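Local coordinates for particle-associated lyase (Acinetobacter bacteriophage AP22, PDB 4Y9V), which probably cleaves the capsular polysaccharide of Acinetobacter baumannii by a lyase reaction, as the tailspike through which the phage degrades the host capsule, at residues 299-307 with 336-345; 121-129 with 138-146. All coordinates share one frame; numbering follows the deposited sequence.

Contact 1 (299-307 with 336-345) belongs to the pectin lyase-like body of the tailspike, its centre about 8 Å from the centre of the chain, and supplies G305, G306, D307 and H337 to the glycan pocket. Contact 2 (121-129 with 138-146) lies in an Ig-like region, about 33 Å from the chain centre, and closes along the chain before contact 1 opens. The two centres are about 30 Å apart and the nearest atoms about 15 Å, so they do not touch. The pocket connects them indirectly: R166 and Y168, from the same Ig-like region as contact 2, hydrogen-bond the sugar held by contact 1.

Contact 1 of 2, residues 299-307 with 336-345; sequences RHAVAIGGD and MHGNVERTVY. With 49S (2-acetamido-2-deoxy-beta-D-mannopyranuronic acid), chain B; SO4 (sulfate ion), chain K; EDO (1,2-ethanediol), chain D.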
loop_
_atom_site.group_PDB
_atom_site.type_symbol
_atom_site.label_atom_id
_atom_site.label_comp_id
_atom_site.label_asym_id
_atom_site.label_seq_id
_atom_site.Cartn_x
_atom_site.Cartn_y
_atom_site.Cartn_z
ATOM N N ARG A 299 7.126 -24.307 -12.301
ATOM C CA ARG A 299 8.127 -23.435 -11.689
ATOM C C ARG A 299 7.462 -22.068 -11.442
ATOM O O ARG A 299 6.359 -22.021 -10.929
ATOM C CB ARG A 299 9.463 -23.434 -12.442
ATOM C CG ARG A 299 10.056 -24.826 -12.560
ATOM C CD ARG A 299 11.455 -24.862 -13.142
ATOM N NE ARG A 299 12.406 -24.183 -12.279
ATOM C CZ ARG A 299 12.996 -23.034 -12.490
ATOM N NH1 ARG A 299 12.801 -22.321 -13.583
ATOM N NH2 ARG A 299 13.830 -22.546 -11.554
ATOM N N HIS A 300 8.139 -20.966 -11.733
ATOM C CA HIS A 300 7.592 -19.666 -11.345
ATOM C C HIS A 300 6.213 -19.454 -11.997
ATOM O O HIS A 300 6.017 -19.681 -13.188
ATOM C CB HIS A 300 8.518 -18.533 -11.737
ATOM C CG HIS A 300 9.912 -18.669 -11.244
ATOM N ND1 HIS A 300 10.255 -18.845 -9.939
ATOM C CD2 HIS A 300 11.097 -18.571 -11.909
ATOM C CE1 HIS A 300 11.570 -18.892 -9.785
ATOM N NE2 HIS A 300 12.106 -18.741 -10.970
ATOM N N ALA A 301 5.283 -18.951 -11.186
ATOM C CA ALA A 301 3.953 -18.608 -11.674
ATOM C C ALA A 301 3.965 -17.324 -12.501
ATOM O O ALA A 301 3.406 -17.285 -13.581
ATOM C CB ALA A 301 2.991 -18.551 -10.510
ATOM N N VAL A 302 4.617 -16.286 -11.937
ATOM C CA VAL A 302 5.000 -15.089 -12.687
ATOM C C VAL A 302 6.518 -15.051 -12.626
ATOM O O VAL A 302 7.103 -14.963 -11.542
ATOM C CB VAL A 302 4.376 -13.801 -12.153
ATOM C CG1 VAL A 302 4.982 -12.595 -12.859
ATOM C CG2 VAL A 302 2.859 -13.834 -12.327
ATOM N N ALA A 303 7.147 -15.144 -13.809
ATOM C CA ALA A 303 8.583 -14.985 -13.961
ATOM C C ALA A 303 8.822 -13.613 -14.559
ATOM O O ALA A 303 8.203 -13.265 -15.560
ATOM C CB ALA A 303 9.151 -16.037 -14.889
ATOM N N ILE A 304 9.695 -12.833 -13.938
ATOM C CA ILE A 304 10.044 -11.504 -14.431
ATOM C C ILE A 304 11.517 -11.593 -14.821
ATOM O O ILE A 304 12.374 -11.880 -13.969
ATOM C CB ILE A 304 9.726 -10.382 -13.441
ATOM C CG1 ILE A 304 8.292 -10.531 -12.921
ATOM C CG2 ILE A 304 9.956 -9.049 -14.111
ATOM C CD1 ILE A 304 7.903 -9.465 -11.892
ATOM N N GLY A 305 11.811 -11.417 -16.093
ATOM C CA GLY A 305 13.169 -11.614 -16.565
ATOM C C GLY A 305 13.238 -11.332 -18.062
ATOM O O GLY A 305 13.100 -10.198 -18.475
ATOM N N GLY A 306 13.450 -12.388 -18.855
ATOM C CA GLY A 306 13.474 -12.280 -20.299
ATOM C C GLY A 306 14.664 -12.978 -20.932
ATOM O O GLY A 306 15.107 -14.011 -20.418
ATOM N N ASP A 307 15.072 -12.456 -22.059
ATOM C CA ASP A 307 16.080 -13.133 -22.892
ATOM C C ASP A 307 17.127 -12.122 -23.341
ATOM O O ASP A 307 17.376 -11.130 -22.684
ATOM C CB ASP A 307 15.438 -14.035 -23.938
ATOM C CG ASP A 307 14.727 -13.290 -25.042
ATOM O OD1 ASP A 307 13.634 -12.755 -24.772
ATOM O OD2 ASP A 307 15.253 -13.197 -26.167
ATOM N N MET A 336 11.613 -12.574 -9.413
ATOM C CA MET A 336 12.340 -11.505 -10.080
ATOM C C MET A 336 13.737 -12.039 -10.396
ATOM O O MET A 336 14.488 -12.371 -9.470
ATOM C CB MET A 336 12.479 -10.238 -9.216
ATOM C CG MET A 336 11.178 -9.721 -8.648
ATOM S SD MET A 336 11.523 -8.241 -7.669
ATOM C CE MET A 336 10.000 -8.079 -6.743
ATOM N N HIS A 337 14.094 -12.105 -11.679
ATOM C CA HIS A 337 15.436 -12.452 -12.099
ATOM C C HIS A 337 16.409 -11.284 -11.873
ATOM O O HIS A 337 16.018 -10.144 -11.591
ATOM C CB HIS A 337 15.450 -12.855 -13.587
ATOM C CG HIS A 337 14.940 -14.215 -13.879
ATOM N ND1 HIS A 337 13.689 -14.703 -13.642
ATOM C CD2 HIS A 337 15.602 -15.225 -14.483
ATOM C CE1 HIS A 337 13.605 -15.953 -14.075
ATOM N NE2 HIS A 337 14.749 -16.276 -14.609
ATOM N N GLY A 338 17.701 -11.550 -12.070
ATOM C CA GLY A 338 18.749 -10.564 -11.887
ATOM C C GLY A 338 18.820 -9.432 -12.896
ATOM O O GLY A 338 19.657 -8.552 -12.731
ATOM N N ASN A 339 17.952 -9.411 -13.907
ATOM C CA ASN A 339 17.800 -8.240 -14.751
ATOM C C ASN A 339 16.563 -7.413 -14.406
ATOM O O ASN A 339 16.122 -6.659 -15.270
ATOM C CB ASN A 339 17.769 -8.619 -16.235
ATOM C CG ASN A 339 16.448 -9.314 -16.570
ATOM O OD1 ASN A 339 15.900 -10.013 -15.733
ATOM N ND2 ASN A 339 16.004 -9.145 -17.806
ATOM N N VAL A 340 16.046 -7.544 -13.176
ATOM C CA VAL A 340 14.837 -6.870 -12.758
ATOM C C VAL A 340 15.143 -5.899 -11.618
ATOM O O VAL A 340 15.677 -6.308 -10.585
ATOM C CB VAL A 340 13.789 -7.884 -12.257
ATOM C CG1 VAL A 340 12.519 -7.163 -11.800
ATOM C CG2 VAL A 340 13.482 -8.912 -13.332
ATOM N N GLU A 341 14.744 -4.642 -11.791
ATOM C CA GLU A 341 14.850 -3.622 -10.744
ATOM C C GLU A 341 13.529 -2.871 -10.674
ATOM O O GLU A 341 12.662 -2.978 -11.547
ATOM C CB GLU A 341 16.021 -2.666 -11.007
ATOM C CG GLU A 341 15.887 -1.857 -12.286
ATOM C CD GLU A 341 16.951 -0.810 -12.500
ATOM O OE1 GLU A 341 18.146 -1.119 -12.328
ATOM O OE2 GLU A 341 16.581 0.338 -12.914
ATOM N N ARG A 342 13.385 -2.013 -9.659
ATOM C CA ARG A 342 12.228 -1.108 -9.590
ATOM C C ARG A 342 10.907 -1.897 -9.697
ATOM O O ARG A 342 9.985 -1.453 -10.392
ATOM C CB ARG A 342 12.321 0.032 -10.601
ATOM C CG ARG A 342 13.613 0.851 -10.566
ATOM C CD ARG A 342 13.714 1.813 -9.411
ATOM N NE ARG A 342 14.850 2.691 -9.774
ATOM C CZ ARG A 342 14.982 3.980 -10.068
ATOM N NH1 ARG A 342 13.925 4.762 -9.947
ATOM N NH2 ARG A 342 16.164 4.461 -10.399
ATOM N N THR A 343 10.809 -3.034 -9.006
ATOM C CA THR A 343 9.662 -3.940 -9.140
ATOM C C THR A 343 9.171 -4.355 -7.763
ATOM O O THR A 343 9.965 -4.572 -6.836
ATOM C CB THR A 343 10.061 -5.117 -10.036
ATOM O OG1 THR A 343 10.273 -4.601 -11.356
ATOM C CG2 THR A 343 8.981 -6.167 -10.168
ATOM N N VAL A 344 7.847 -4.461 -7.625
ATOM C CA VAL A 344 7.219 -4.790 -6.342
ATOM C C VAL A 344 6.087 -5.807 -6.564
ATOM O O VAL A 344 5.310 -5.697 -7.507
ATOM C CB VAL A 344 6.676 -3.540 -5.640
ATOM C CG1 VAL A 344 5.749 -2.727 -6.523
ATOM C CG2 VAL A 344 6.013 -3.880 -4.266
ATOM N N TYR A 345 6.021 -6.744 -5.627
ATOM C CA TYR A 345 4.837 -7.558 -5.345
ATOM C C TYR A 345 4.227 -7.040 -4.041
ATOM O O TYR A 345 4.921 -6.999 -3.013
ATOM C CB TYR A 345 5.150 -9.032 -5.204
ATOM C CG TYR A 345 5.597 -9.758 -6.447
ATOM C CD1 TYR A 345 4.689 -10.387 -7.285
ATOM C CD2 TYR A 345 6.944 -9.834 -6.794
ATOM C CE1 TYR A 345 5.105 -11.063 -8.422
ATOM C CE2 TYR A 345 7.375 -10.515 -7.915
ATOM C CZ TYR A 345 6.448 -11.139 -8.742
ATOM O OH TYR A 345 6.803 -11.867 -9.856
HETATM C C8 49S B . 16.152 -13.890 -17.398
HETATM C C7 49S B . 15.200 -15.036 -17.671
HETATM O O7 49S B . 13.967 -14.898 -17.520
HETATM N N2 49S B . 15.758 -16.187 -18.078
HETATM C C2 49S B . 15.002 -17.399 -18.318
HETATM C C3 49S B . 14.850 -17.708 -19.810
HETATM O O3 49S B . 14.189 -16.639 -20.488
HETATM C C1 49S B . 15.698 -18.569 -17.650
HETATM O O1 49S B . 15.922 -18.346 -16.288
HETATM O O5 49S B . 16.992 -18.740 -18.227
HETATM C C5 49S B . 16.890 -19.157 -19.600
HETATM C C6 49S B . 18.288 -19.438 -20.112
HETATM O O6A 49S B . 19.206 -18.628 -19.830
HETATM O O6B 49S B . 18.432 -20.469 -20.817
HETATM C C4 49S B . 16.194 -18.078 -20.431
HETATM O O4 49S B . 16.064 -18.706 -21.711
HETATM S S SO4 K . 15.102 -19.343 -12.844
HETATM O O1 SO4 K . 16.127 -18.516 -13.458
HETATM O O2 SO4 K . 14.788 -18.820 -11.503
HETATM O O3 SO4 K . 15.662 -20.700 -12.738
HETATM O O4 SO4 K . 13.832 -19.414 -13.607
HETATM C C1 EDO D . 19.514 -2.672 -9.344
HETATM O O1 EDO D . 20.859 -2.864 -9.201
HETATM C C2 EDO D . 19.068 -1.290 -8.993
HETATM O O2 EDO D . 19.501 -0.369 -9.978
#
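H337 turns its CG anti to its own carbonyl carbon (chi1 -77°), which carries the imidazole past I304 O and up to the bound glycan; I304, with CG1 likewise anti to its carbonyl carbon, sends CD1 the other way, to Y345. The backbones are pinned where H337 N donates to I304 O at 2.9 Å, nearly in line with the C=O, and H337 ND1 adds a weak, strongly bent bond to the same oxygen. The stronger partner of ND1 is D335 OD2, which also accepts from I304 N. In the conformer described, N339 ND2 bonds G305 O at 3.2 Å from above the carbonyl plane, although that oxygen lies almost in the amide plane of N339.

Apolar contacts fill the inner side. I304 CG2 meets V340 CG2 at 3.6 Å, the two side chains crossing at about a right angle, while CD1 of I304 lies 3.9 Å from Y345 CZ, obliquely to the ring. The Y345 hydroxyl is hydrogen-bonded to D335 O.

On the pocket side, the N-acetylmannosaminuronic acid residue lays its acetamido O7 over one face of the H337 ring and sets O1 at the ring edge, in plane, 2.9 Å from H337 NE2. G306 grips it twice, N donating to O7 at 2.9 Å and O accepting from O3. A sulfate, probably from the crystallisation liquor, sits beside it: H300 NE2 meets its O2 at 2.7 Å almost straight, R299 bonds O3 and O4, and R166 binds it too. Sulfate O1 lies 2.9 Å from H337 NE2, as near as the sugar O1.

Sugar and sulfate thus converge on H337, held chiefly by D335 OD2. The site can hold an anion beside O1 of the sugar; whether a capsule carboxylate uses it is not established.

Contact 2 of 2, residues 121-129 with 138-146; sequences TQITTLASD and FDVADASQI
Backbone hydrogen bonds join L126 and V140 in a single beta bridge: A127 N donates to D139 O at 2.8 Å and A141 N to T125 O at 3.1 Å, one on each side of the bridged pair. Beside the second bond, V140 CA makes a C-H...O contact with T125 O.

Hydroxyls extend this pairing at both ends. S128 places OG between its backbone N and carbonyl carbon (chi1 58°), and there it accepts from D139 N at 2.8 Å with an almost straight N-H...O angle of 175°. At the other end T124 OG1 takes D142 N in a weak bond, bent to 123°.

Apolar contacts line the inner side. L126 CD1 reaches F138 CB at 3.7 Å, the side chains crossing at about a right angle, and T124 CG2 packs on V140 CB at 3.6 Å. I123 CD1 presses against I146 CG1 at 3.4 Å, tighter than ordinary van der Waals contact. F138, V140 and I146 also touch V185 of strand 184-187.

Waters and carboxylates add further links. One water donates to both I123 O and D142 OD2, another to A127 O and D139 OD2, while D139 OD1 is hydrogen-bonded to T184 OG1. D142 OD1 holds S144 through its N, 2.9 Å away, and its hydroxyl; S144 is the second residue of the type I turn A143-I146, which the bond from I146 N to A143 O closes.

Two local motifs shape the chains: an Asx turn at D142, made by S144 N, and a classic beta bulge at I123 and T124, both facing I203. The joining itself falls to the L126-V140 bridge and the S128 and T124 hydroxyls, a single bridge between a strand paired with 201-207 and one paired with 184-187, within the Ig-like region of the tailspike.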
loop_
_atom_site.group_PDB
_atom_site.type_symbol
_atom_site.label_atom_id
_atom_site.label_comp_id
_atom_site.label_asym_id
_atom_site.label_seq_id
_atom_site.Cartn_x
_atom_site.Cartn_y
_atom_site.Cartn_z
ATOM N N THR A 121 14.044 -1.108 -35.673
ATOM C CA THR A 121 15.197 -0.900 -36.529
ATOM C C THR A 121 16.248 -0.159 -35.686
ATOM O O THR A 121 15.884 0.657 -34.866
ATOM C CB THR A 121 14.988 -0.087 -37.819
ATOM O OG1 THR A 121 14.441 1.209 -37.472
ATOM C CG2 THR A 121 14.060 -0.726 -38.810
ATOM N N GLN A 122 17.549 -0.376 -35.931
ATOM C CA GLN A 122 18.585 0.470 -35.375
ATOM C C GLN A 122 18.681 1.717 -36.196
ATOM O O GLN A 122 19.070 1.676 -37.388
ATOM C CB GLN A 122 19.984 -0.163 -35.319
ATOM C CG GLN A 122 21.000 0.831 -34.757
ATOM C CD GLN A 122 22.388 0.291 -34.521
ATOM O OE1 GLN A 122 22.589 -0.929 -34.462
ATOM N NE2 GLN A 122 23.334 1.193 -34.364
ATOM N N ILE A 123 18.327 2.825 -35.640
ATOM C CA ILE A 123 18.371 4.097 -36.348
ATOM C C ILE A 123 19.667 4.875 -36.115
ATOM O O ILE A 123 20.073 5.598 -37.015
ATOM C CB ILE A 123 17.147 4.949 -36.048
ATOM C CG1 ILE A 123 16.888 5.139 -34.545
ATOM C CG2 ILE A 123 15.914 4.407 -36.792
ATOM C CD1 ILE A 123 16.083 6.396 -34.224
ATOM N N THR A 124 20.299 4.718 -34.955
ATOM C CA THR A 124 21.475 5.535 -34.677
ATOM C C THR A 124 22.233 4.959 -33.487
ATOM O O THR A 124 21.985 3.827 -33.054
ATOM C CB THR A 124 21.078 7.017 -34.573
ATOM O OG1 THR A 124 22.239 7.844 -34.552
ATOM C CG2 THR A 124 20.252 7.350 -33.358
ATOM N N THR A 125 23.154 5.750 -32.965
ATOM C CA THR A 125 24.002 5.428 -31.826
ATOM C C THR A 125 23.988 6.630 -30.877
ATOM O O THR A 125 23.676 7.766 -31.260
ATOM C CB THR A 125 25.429 5.062 -32.217
ATOM O OG1 THR A 125 26.007 6.153 -32.921
ATOM C CG2 THR A 125 25.486 3.779 -33.018
ATOM N N LEU A 126 24.354 6.321 -29.616
ATOM C CA LEU A 126 24.450 7.392 -28.602
ATOM C C LEU A 126 25.657 8.239 -28.820
ATOM O O LEU A 126 26.752 7.731 -29.010
ATOM C CB LEU A 126 24.533 6.689 -27.243
ATOM C CG LEU A 126 24.612 7.601 -26.039
ATOM C CD1 LEU A 126 23.386 8.492 -25.911
ATOM C CD2 LEU A 126 24.874 6.806 -24.765
ATOM N N ALA A 127 25.483 9.570 -28.688
ATOM C CA ALA A 127 26.524 10.542 -28.952
ATOM C C ALA A 127 26.802 11.498 -27.766
ATOM O O ALA A 127 27.622 12.372 -27.910
ATOM C CB ALA A 127 26.264 11.367 -30.214
ATOM N N SER A 128 26.157 11.287 -26.617
ATOM C CA SER A 128 26.541 11.979 -25.383
ATOM C C SER A 128 26.396 10.992 -24.235
ATOM O O SER A 128 25.648 10.005 -24.331
ATOM C CB SER A 128 25.689 13.183 -25.090
ATOM O OG SER A 128 24.305 12.865 -24.986
ATOM N N ASP A 129 27.023 11.287 -23.117
ATOM C CA ASP A 129 26.945 10.414 -21.965
ATOM C C ASP A 129 25.616 10.666 -21.217
ATOM O O ASP A 129 25.186 11.811 -21.038
ATOM C CB ASP A 129 28.127 10.660 -21.058
ATOM C CG ASP A 129 29.482 10.278 -21.662
ATOM O OD1 ASP A 129 29.544 9.477 -22.590
ATOM O OD2 ASP A 129 30.492 10.780 -21.134
ATOM N N PHE A 138 19.650 13.187 -24.518
ATOM C CA PHE A 138 20.905 12.630 -25.010
ATOM C C PHE A 138 21.033 13.077 -26.471
ATOM O O PHE A 138 20.040 13.256 -27.182
ATOM C CB PHE A 138 20.987 11.116 -24.881
ATOM C CG PHE A 138 19.868 10.341 -25.525
ATOM C CD1 PHE A 138 18.717 10.046 -24.820
ATOM C CD2 PHE A 138 19.960 9.867 -26.838
ATOM C CE1 PHE A 138 17.704 9.312 -25.357
ATOM C CE2 PHE A 138 18.915 9.145 -27.394
ATOM C CZ PHE A 138 17.764 8.865 -26.674
ATOM N N ASP A 139 22.276 13.171 -26.917
ATOM C CA ASP A 139 22.552 13.416 -28.314
ATOM C C ASP A 139 22.700 12.054 -29.017
ATOM O O ASP A 139 23.121 11.069 -28.422
ATOM C CB ASP A 139 23.858 14.195 -28.480
ATOM C CG ASP A 139 23.789 15.581 -27.930
ATOM O OD1 ASP A 139 22.657 16.122 -27.675
ATOM O OD2 ASP A 139 24.884 16.160 -27.659
ATOM N N VAL A 140 22.381 12.072 -30.308
ATOM C CA VAL A 140 22.545 10.916 -31.181
ATOM C C VAL A 140 23.422 11.314 -32.359
ATOM O O VAL A 140 23.585 12.479 -32.686
ATOM C CB VAL A 140 21.201 10.344 -31.667
ATOM C CG1 VAL A 140 20.411 9.790 -30.473
ATOM C CG2 VAL A 140 20.407 11.390 -32.416
ATOM N N ALA A 141 23.916 10.291 -33.067
ATOM C CA ALA A 141 24.661 10.531 -34.296
ATOM C C ALA A 141 23.720 10.995 -35.432
ATOM O O ALA A 141 24.215 11.700 -36.330
ATOM C CB ALA A 141 25.445 9.318 -34.683
ATOM N N ASP A 142 22.462 10.610 -35.424
ATOM C CA ASP A 142 21.534 10.922 -36.507
ATOM C C ASP A 142 20.116 10.917 -35.920
ATOM O O ASP A 142 19.639 9.881 -35.529
ATOM C CB ASP A 142 21.628 9.915 -37.637
ATOM C CG ASP A 142 20.647 10.142 -38.769
ATOM O OD1 ASP A 142 20.048 11.238 -38.838
ATOM O OD2 ASP A 142 20.532 9.204 -39.615
ATOM N N ALA A 143 19.478 12.091 -35.889
ATOM C CA ALA A 143 18.113 12.200 -35.396
ATOM C C ALA A 143 17.116 12.368 -36.530
ATOM O O ALA A 143 15.939 12.645 -36.273
ATOM C CB ALA A 143 17.996 13.393 -34.456
ATOM N N SER A 144 17.514 12.132 -37.783
ATOM C CA SER A 144 16.634 12.380 -38.906
ATOM C C SER A 144 15.410 11.490 -38.955
ATOM O O SER A 144 14.424 11.825 -39.627
ATOM C CB SER A 144 17.416 12.250 -40.200
ATOM O OG SER A 144 17.859 10.949 -40.475
ATOM N N GLN A 145 15.427 10.352 -38.252
ATOM C CA GLN A 145 14.302 9.430 -38.233
ATOM C C GLN A 145 13.560 9.473 -36.910
ATOM O O GLN A 145 12.734 8.588 -36.643
ATOM C CB GLN A 145 14.752 8.033 -38.589
ATOM C CG GLN A 145 15.632 7.961 -39.873
ATOM C CD GLN A 145 14.982 8.477 -41.107
ATOM O OE1 GLN A 145 13.819 8.048 -41.384
ATOM N NE2 GLN A 145 15.658 9.360 -41.838
ATOM N N ILE A 146 13.764 10.478 -36.096
ATOM C CA ILE A 146 13.177 10.600 -34.755
ATOM C C ILE A 146 12.174 11.728 -34.715
ATOM O O ILE A 146 12.459 12.838 -35.137
ATOM C CB ILE A 146 14.265 10.789 -33.676
ATOM C CG1 ILE A 146 15.290 9.701 -33.741
ATOM C CG2 ILE A 146 13.586 10.845 -32.283
ATOM C CD1 ILE A 146 16.451 9.865 -32.766
HETATM O O HOH W 1 18.781 7.221 -38.745
HETATM O O HOH W 2 27.294 15.117 -28.092
#